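Local structure of pullulanase (2YOC) at residues E33-E39 with D136-S140; M412-H418 with I860-G866. The protein hydrolyses alpha-1,6-glucosidic linkages in pullulan and related dextrins, as a calcium-containing glycoside hydrolase linked to type 2 secretion and membrane binding. All coordinates share one frame; numbering follows the deposited sequence.

Contact 1: residues E33-E39 with D136-S140; sequences EAVTAVE and DRTVS
The methyl group of Ala-37 lies over the backbone turn that leads into strand 138-141. Ala-37 CB is 3.5 Å from Asp-136 O, and on the same turn it reaches the Arg-137 carbonyl carbon. Ala-37 CB also lies 4.0 Å from Arg-137 CB. Thr-138 meets the same alanine with its CB and CG2, which lie beside the Ala-37 backbone N. Arg-137 bends at chi2 and chi3 and brings the edge of its guanidinium to Val-38, where Arg-137 NH2 gives Val-38 O a weak hydrogen bond of 3.3 Å (148° at the hydrogen); Phe-131 adds a cation-pi contact. At the other end the Glu-33 chain crosses that of Thr-138 at about a right angle. Glu-33 CG lies anti to its carbonyl carbon (chi1 -53°), and a bend at chi2 turns the carboxylate toward the strand. Glu-33 OE1 comes within 3.2 Å of Thr-138 OG1 at a poor angle for a hydrogen bond, whereas OE2 accepts one from Arg-152 N. The loop thus rests on the beginning of strand 138-141, while Val-35 touches Val-43 of strand 41-46, the central strand of a three-stranded mixed sheet, and Glu-33 ties the loop to the start of helix 152-159.

Contact 2: residues M412-H418 with I860-G866; sequences MTIHESH and IAFDQQG
Phe-862 and Ile-414 form the hydrophobic centre of this parallel strand pair. The phenyl group, with CG anti to the backbone N (chi1 179°), turns its edge to Ile-414, whose CD1 is 3.8 Å from Phe-862 CD2. The same isoleucine methyl reaches Ile-860 CG2 at 4.0 Å, and that CG2 also packs on CB of Met-412, a selenomethionine. Phe-692 and Tyr-690 of strand 690-693 adjoin this apolar cluster inside the barrel. Further along the same face, Glu-416 runs extended past the ring, its carboxylate plane 79° from the phenyl plane; Glu-416 OE2 lies in the ring plane, 3.5 Å from Phe-862 CZ, and is hydrogen-bonded to His-821 ND1. Two nearly straight backbone bonds, Ile-414 N to Ala-861 O (2.9 Å, 170° at the hydrogen) and Glu-416 N to Asp-863 O (2.9 Å), alternate with a weak one from Asp-863 N to Ile-414 O.

All of the pair is buried, but the grip slackens at its extremes. Ala-861 N reaches Met-412 O only weakly. Gln-865 N still bonds Glu-416 O soundly at 2.9 Å, from above the carbonyl plane, but Gln-865 OE1 is a weak, 3.4 Å acceptor for His-418 N. On the opposite face of the sheet, turned to helix 927-945, Gln-865 CA lies over one face of the His-415 ring in a CH-pi contact. Asp-863 OD2, on that face too, is hydrogen-bonded to Tyr-937 OH.

These are the first and last strands of the eight-stranded parallel barrel, so their hydrogen bonds close it. Along the inward face the chemistry passes from apolar at the N-terminal end to polar at the C-terminal end, where glycoside hydrolases with such barrels carry their active sites.

How the contacts relate
Contact 1 and contact 2 follow one another along the chain and do not touch: their centres are 64 Å apart, their nearest atoms about 45 Å, and they lie on opposite sides of the chain's centre. Contact 1 is peripheral, centred 47 Å from that point, and joins an N-terminal loop to the pullulanase-associated region. Contact 2, centred 18 Å from it, belongs to the barrel that probably carries the active site. The His-418 side chain lies about 9 Å from a bound calcium ion and stacks on Tyr-543, and His-418 NE2 is hydrogen-bonded to Asn-544 O, whereas contact 1 is distant from the presumed catalytic barrel.

Contact 1: residues E33-E39 with D136-S140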
loop_
_atom_site.group_PDB
_atom_site.type_symbol
_atom_site.label_atom_id
_atom_site.label_comp_id
_atom_site.label_asym_id
_atom_site.label_seq_id
_atom_site.Cartn_x
_atom_site.Cartn_y
_atom_site.Cartn_z
ATOM N N GLU B 33 37.284 26.356 51.631
ATOM C CA GLU B 33 35.890 26.504 52.084
ATOM C C GLU B 33 35.309 27.906 52.025
ATOM O O GLU B 33 34.206 28.077 51.509
ATOM C CB GLU B 33 35.629 25.868 53.475
ATOM C CG GLU B 33 36.044 24.412 53.650
ATOM C CD GLU B 33 35.766 23.474 52.491
ATOM O OE1 GLU B 33 34.631 22.956 52.388
ATOM O OE2 GLU B 33 36.694 23.267 51.679
ATOM N N ALA B 34 36.019 28.899 52.582
ATOM C CA ALA B 34 35.595 30.302 52.688
ATOM C C ALA B 34 34.461 30.519 53.712
ATOM O O ALA B 34 34.444 31.560 54.371
ATOM C CB ALA B 34 35.229 30.885 51.324
ATOM N N VAL B 35 33.530 29.539 53.857
ATOM C CA VAL B 35 32.401 29.602 54.795
ATOM C C VAL B 35 32.252 28.285 55.582
ATOM O O VAL B 35 32.134 27.214 54.984
ATOM C CB VAL B 35 31.088 30.065 54.095
ATOM C CG1 VAL B 35 29.847 29.731 54.916
ATOM C CG2 VAL B 35 31.130 31.561 53.780
ATOM N N THR B 36 32.263 28.379 56.916
ATOM C CA THR B 36 32.112 27.235 57.816
ATOM C C THR B 36 30.663 27.143 58.320
ATOM O O THR B 36 30.143 28.122 58.865
ATOM C CB THR B 36 33.148 27.296 58.959
ATOM O OG1 THR B 36 33.179 28.613 59.532
ATOM C CG2 THR B 36 34.542 26.881 58.505
ATOM N N ALA B 37 30.008 25.976 58.124
ATOM C CA ALA B 37 28.619 25.749 58.542
ATOM C C ALA B 37 28.476 25.770 60.062
ATOM O O ALA B 37 29.166 25.017 60.748
ATOM C CB ALA B 37 28.113 24.426 57.981
ATOM N N VAL B 38 27.598 26.658 60.580
ATOM C CA VAL B 38 27.339 26.825 62.027
ATOM C C VAL B 38 26.075 26.022 62.501
ATOM O O VAL B 38 25.500 25.288 61.685
ATOM C CB VAL B 38 27.454 28.301 62.560
ATOM C CG1 VAL B 38 28.610 29.063 61.916
ATOM C CG2 VAL B 38 26.142 29.092 62.457
ATOM N N GLU B 39 25.667 26.141 63.800
ATOM C CA GLU B 39 24.509 25.420 64.368
ATOM C C GLU B 39 23.166 25.690 63.682
ATOM O O GLU B 39 22.829 26.850 63.411
ATOM C CB GLU B 39 24.388 25.630 65.871
ATOM C CG GLU B 39 25.414 24.844 66.638
ATOM C CD GLU B 39 25.195 24.899 68.126
ATOM O OE1 GLU B 39 25.170 26.013 68.701
ATOM O OE2 GLU B 39 25.037 23.812 68.720
ATOM N N ASP B 136 30.727 18.048 59.552
ATOM C CA ASP B 136 30.919 19.504 59.487
ATOM C C ASP B 136 29.753 20.323 58.893
ATOM O O ASP B 136 29.662 21.535 59.144
ATOM C CB ASP B 136 32.248 19.844 58.774
ATOM C CG ASP B 136 32.589 19.014 57.552
ATOM O OD1 ASP B 136 31.748 18.927 56.633
ATOM O OD2 ASP B 136 33.704 18.470 57.502
ATOM N N ARG B 137 28.880 19.661 58.092
ATOM C CA ARG B 137 27.737 20.246 57.380
ATOM C C ARG B 137 28.159 21.219 56.271
ATOM O O ARG B 137 27.310 21.731 55.536
ATOM C CB ARG B 137 26.641 20.770 58.319
ATOM C CG ARG B 137 25.764 19.632 58.843
ATOM C CD ARG B 137 25.560 19.608 60.347
ATOM N NE ARG B 137 25.150 20.913 60.857
ATOM C CZ ARG B 137 23.901 21.365 60.847
ATOM N NH1 ARG B 137 22.918 20.613 60.375
ATOM N NH2 ARG B 137 23.624 22.564 61.320
ATOM N N THR B 138 29.490 21.427 56.137
ATOM C CA THR B 138 30.149 22.188 55.076
ATOM C C THR B 138 30.502 21.156 53.995
ATOM O O THR B 138 31.348 20.279 54.201
ATOM C CB THR B 138 31.286 23.138 55.571
ATOM O OG1 THR B 138 32.333 23.196 54.601
ATOM C CG2 THR B 138 31.857 22.774 56.930
ATOM N N VAL B 139 29.768 21.224 52.886
ATOM C CA VAL B 139 29.821 20.301 51.766
ATOM C C VAL B 139 30.085 21.055 50.456
ATOM O O VAL B 139 29.790 22.245 50.375
ATOM C CB VAL B 139 28.481 19.509 51.793
ATOM C CG1 VAL B 139 27.869 19.301 50.413
ATOM C CG2 VAL B 139 28.631 18.198 52.546
ATOM N N SER B 140 30.646 20.366 49.442
ATOM C CA SER B 140 30.952 20.952 48.133
ATOM C C SER B 140 30.516 20.043 46.976
ATOM O O SER B 140 30.642 18.817 47.074
ATOM C CB SER B 140 32.442 21.257 48.026
ATOM O OG SER B 140 32.917 21.948 49.171
#

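Contact 2: residues M412-H418 with I860-G866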
loop_
_atom_site.group_PDB
_atom_site.type_symbol
_atom_site.label_atom_id
_atom_site.label_comp_id
_atom_site.label_asym_id
_atom_site.label_seq_id
_atom_site.Cartn_x
_atom_site.Cartn_y
_atom_site.Cartn_z
HETATM N N MSE B 412 8.055 -30.928 17.238
HETATM C CA MSE B 412 8.318 -30.358 18.568
HETATM C C MSE B 412 7.112 -29.667 19.213
HETATM O O MSE B 412 6.601 -28.680 18.677
HETATM C CB MSE B 412 9.524 -29.411 18.513
HETATM C CG MSE B 412 10.234 -29.208 19.843
HETATM SE SE MSE B 412 11.770 -27.975 19.673
HETATM C CE MSE B 412 13.041 -29.207 18.781
ATOM N N THR B 413 6.677 -30.203 20.381
ATOM C CA THR B 413 5.551 -29.707 21.183
ATOM C C THR B 413 6.046 -29.495 22.628
ATOM O O THR B 413 6.124 -30.443 23.418
ATOM C CB THR B 413 4.354 -30.662 21.000
ATOM O OG1 THR B 413 3.934 -30.565 19.650
ATOM C CG2 THR B 413 3.182 -30.307 21.856
ATOM N N ILE B 414 6.421 -28.249 22.936
ATOM C CA ILE B 414 7.056 -27.816 24.200
ATOM C C ILE B 414 6.081 -27.461 25.306
ATOM O O ILE B 414 5.093 -26.765 25.058
ATOM C CB ILE B 414 8.084 -26.659 23.978
ATOM C CG1 ILE B 414 8.961 -26.909 22.752
ATOM C CG2 ILE B 414 8.952 -26.456 25.204
ATOM C CD1 ILE B 414 9.645 -25.650 22.235
ATOM N N HIS B 415 6.417 -27.911 26.541
ATOM C CA HIS B 415 5.728 -27.698 27.803
ATOM C C HIS B 415 6.777 -27.039 28.698
ATOM O O HIS B 415 7.702 -27.716 29.156
ATOM C CB HIS B 415 5.304 -29.056 28.401
ATOM C CG HIS B 415 4.235 -28.964 29.452
ATOM N ND1 HIS B 415 2.909 -28.720 29.114
ATOM C CD2 HIS B 415 4.320 -29.117 30.797
ATOM C CE1 HIS B 415 2.237 -28.721 30.253
ATOM N NE2 HIS B 415 3.038 -28.963 31.294
ATOM N N GLU B 416 6.679 -25.721 28.880
ATOM C CA GLU B 416 7.625 -24.922 29.665
ATOM C C GLU B 416 7.271 -25.000 31.147
ATOM O O GLU B 416 6.318 -24.357 31.619
ATOM C CB GLU B 416 7.626 -23.476 29.158
ATOM C CG GLU B 416 8.613 -22.547 29.829
ATOM C CD GLU B 416 8.258 -21.073 29.749
ATOM O OE1 GLU B 416 7.147 -20.692 30.194
ATOM O OE2 GLU B 416 9.123 -20.292 29.284
ATOM N N SER B 417 8.070 -25.765 31.879
ATOM C CA SER B 417 7.908 -26.058 33.306
ATOM C C SER B 417 8.981 -25.406 34.217
ATOM O O SER B 417 10.026 -24.953 33.722
ATOM C CB SER B 417 7.889 -27.572 33.501
ATOM O OG SER B 417 7.459 -28.226 32.313
ATOM N N HIS B 418 8.694 -25.348 35.551
ATOM C CA HIS B 418 9.547 -24.810 36.623
ATOM C C HIS B 418 9.542 -25.833 37.766
ATOM O O HIS B 418 8.479 -26.376 38.085
ATOM C CB HIS B 418 9.027 -23.436 37.090
ATOM C CG HIS B 418 9.829 -22.776 38.185
ATOM N ND1 HIS B 418 9.663 -23.125 39.515
ATOM C CD2 HIS B 418 10.739 -21.772 38.113
ATOM C CE1 HIS B 418 10.486 -22.346 40.201
ATOM N NE2 HIS B 418 11.147 -21.511 39.404
ATOM N N ILE B 860 6.699 -24.381 15.309
ATOM C CA ILE B 860 6.900 -25.169 16.517
ATOM C C ILE B 860 5.938 -24.733 17.639
ATOM O O ILE B 860 5.813 -23.556 17.946
ATOM C CB ILE B 860 8.385 -25.196 16.919
ATOM C CG1 ILE B 860 9.185 -25.986 15.841
ATOM C CG2 ILE B 860 8.592 -25.773 18.337
ATOM C CD1 ILE B 860 10.669 -25.796 15.834
ATOM N N ALA B 861 5.207 -25.702 18.191
ATOM C CA ALA B 861 4.230 -25.501 19.249
ATOM C C ALA B 861 4.918 -25.408 20.590
ATOM O O ALA B 861 5.655 -26.312 20.978
ATOM C CB ALA B 861 3.234 -26.640 19.244
ATOM N N PHE B 862 4.701 -24.294 21.277
ATOM C CA PHE B 862 5.222 -24.011 22.606
ATOM C C PHE B 862 4.054 -23.572 23.451
ATOM O O PHE B 862 3.147 -22.883 22.980
ATOM C CB PHE B 862 6.239 -22.874 22.543
ATOM C CG PHE B 862 6.869 -22.426 23.847
ATOM C CD1 PHE B 862 6.195 -21.565 24.706
ATOM C CD2 PHE B 862 8.178 -22.771 24.161
ATOM C CE1 PHE B 862 6.786 -21.133 25.888
ATOM C CE2 PHE B 862 8.761 -22.341 25.347
ATOM C CZ PHE B 862 8.064 -21.523 26.195
ATOM N N ASP B 863 4.102 -23.946 24.715
ATOM C CA ASP B 863 3.093 -23.584 25.673
ATOM C C ASP B 863 3.593 -23.680 27.108
ATOM O O ASP B 863 4.476 -24.486 27.435
ATOM C CB ASP B 863 1.829 -24.432 25.491
ATOM C CG ASP B 863 0.656 -23.980 26.343
ATOM O OD1 ASP B 863 0.540 -22.727 26.609
ATOM O OD2 ASP B 863 -0.132 -24.852 26.755
ATOM N N GLN B 864 2.981 -22.849 27.976
ATOM C CA GLN B 864 3.262 -22.762 29.391
ATOM C C GLN B 864 2.682 -23.975 30.112
ATOM O O GLN B 864 1.547 -24.387 29.842
ATOM C CB GLN B 864 2.625 -21.483 29.931
ATOM C CG GLN B 864 2.955 -21.243 31.382
ATOM C CD GLN B 864 2.241 -20.060 31.947
ATOM O OE1 GLN B 864 1.120 -19.710 31.543
ATOM N NE2 GLN B 864 2.869 -19.444 32.935
ATOM N N GLN B 865 3.441 -24.517 31.067
ATOM C CA GLN B 865 2.931 -25.586 31.919
ATOM C C GLN B 865 1.685 -25.012 32.628
ATOM O O GLN B 865 1.726 -23.884 33.118
ATOM C CB GLN B 865 4.007 -26.009 32.940
ATOM C CG GLN B 865 3.482 -26.484 34.292
ATOM C CD GLN B 865 4.418 -26.185 35.436
ATOM O OE1 GLN B 865 5.293 -25.311 35.372
ATOM N NE2 GLN B 865 4.203 -26.880 36.535
ATOM N N GLY B 866 0.597 -25.775 32.611
ATOM C CA GLY B 866 -0.663 -25.432 33.265
ATOM C C GLY B 866 -1.785 -24.961 32.362
ATOM O O GLY B 866 -2.925 -24.883 32.821
#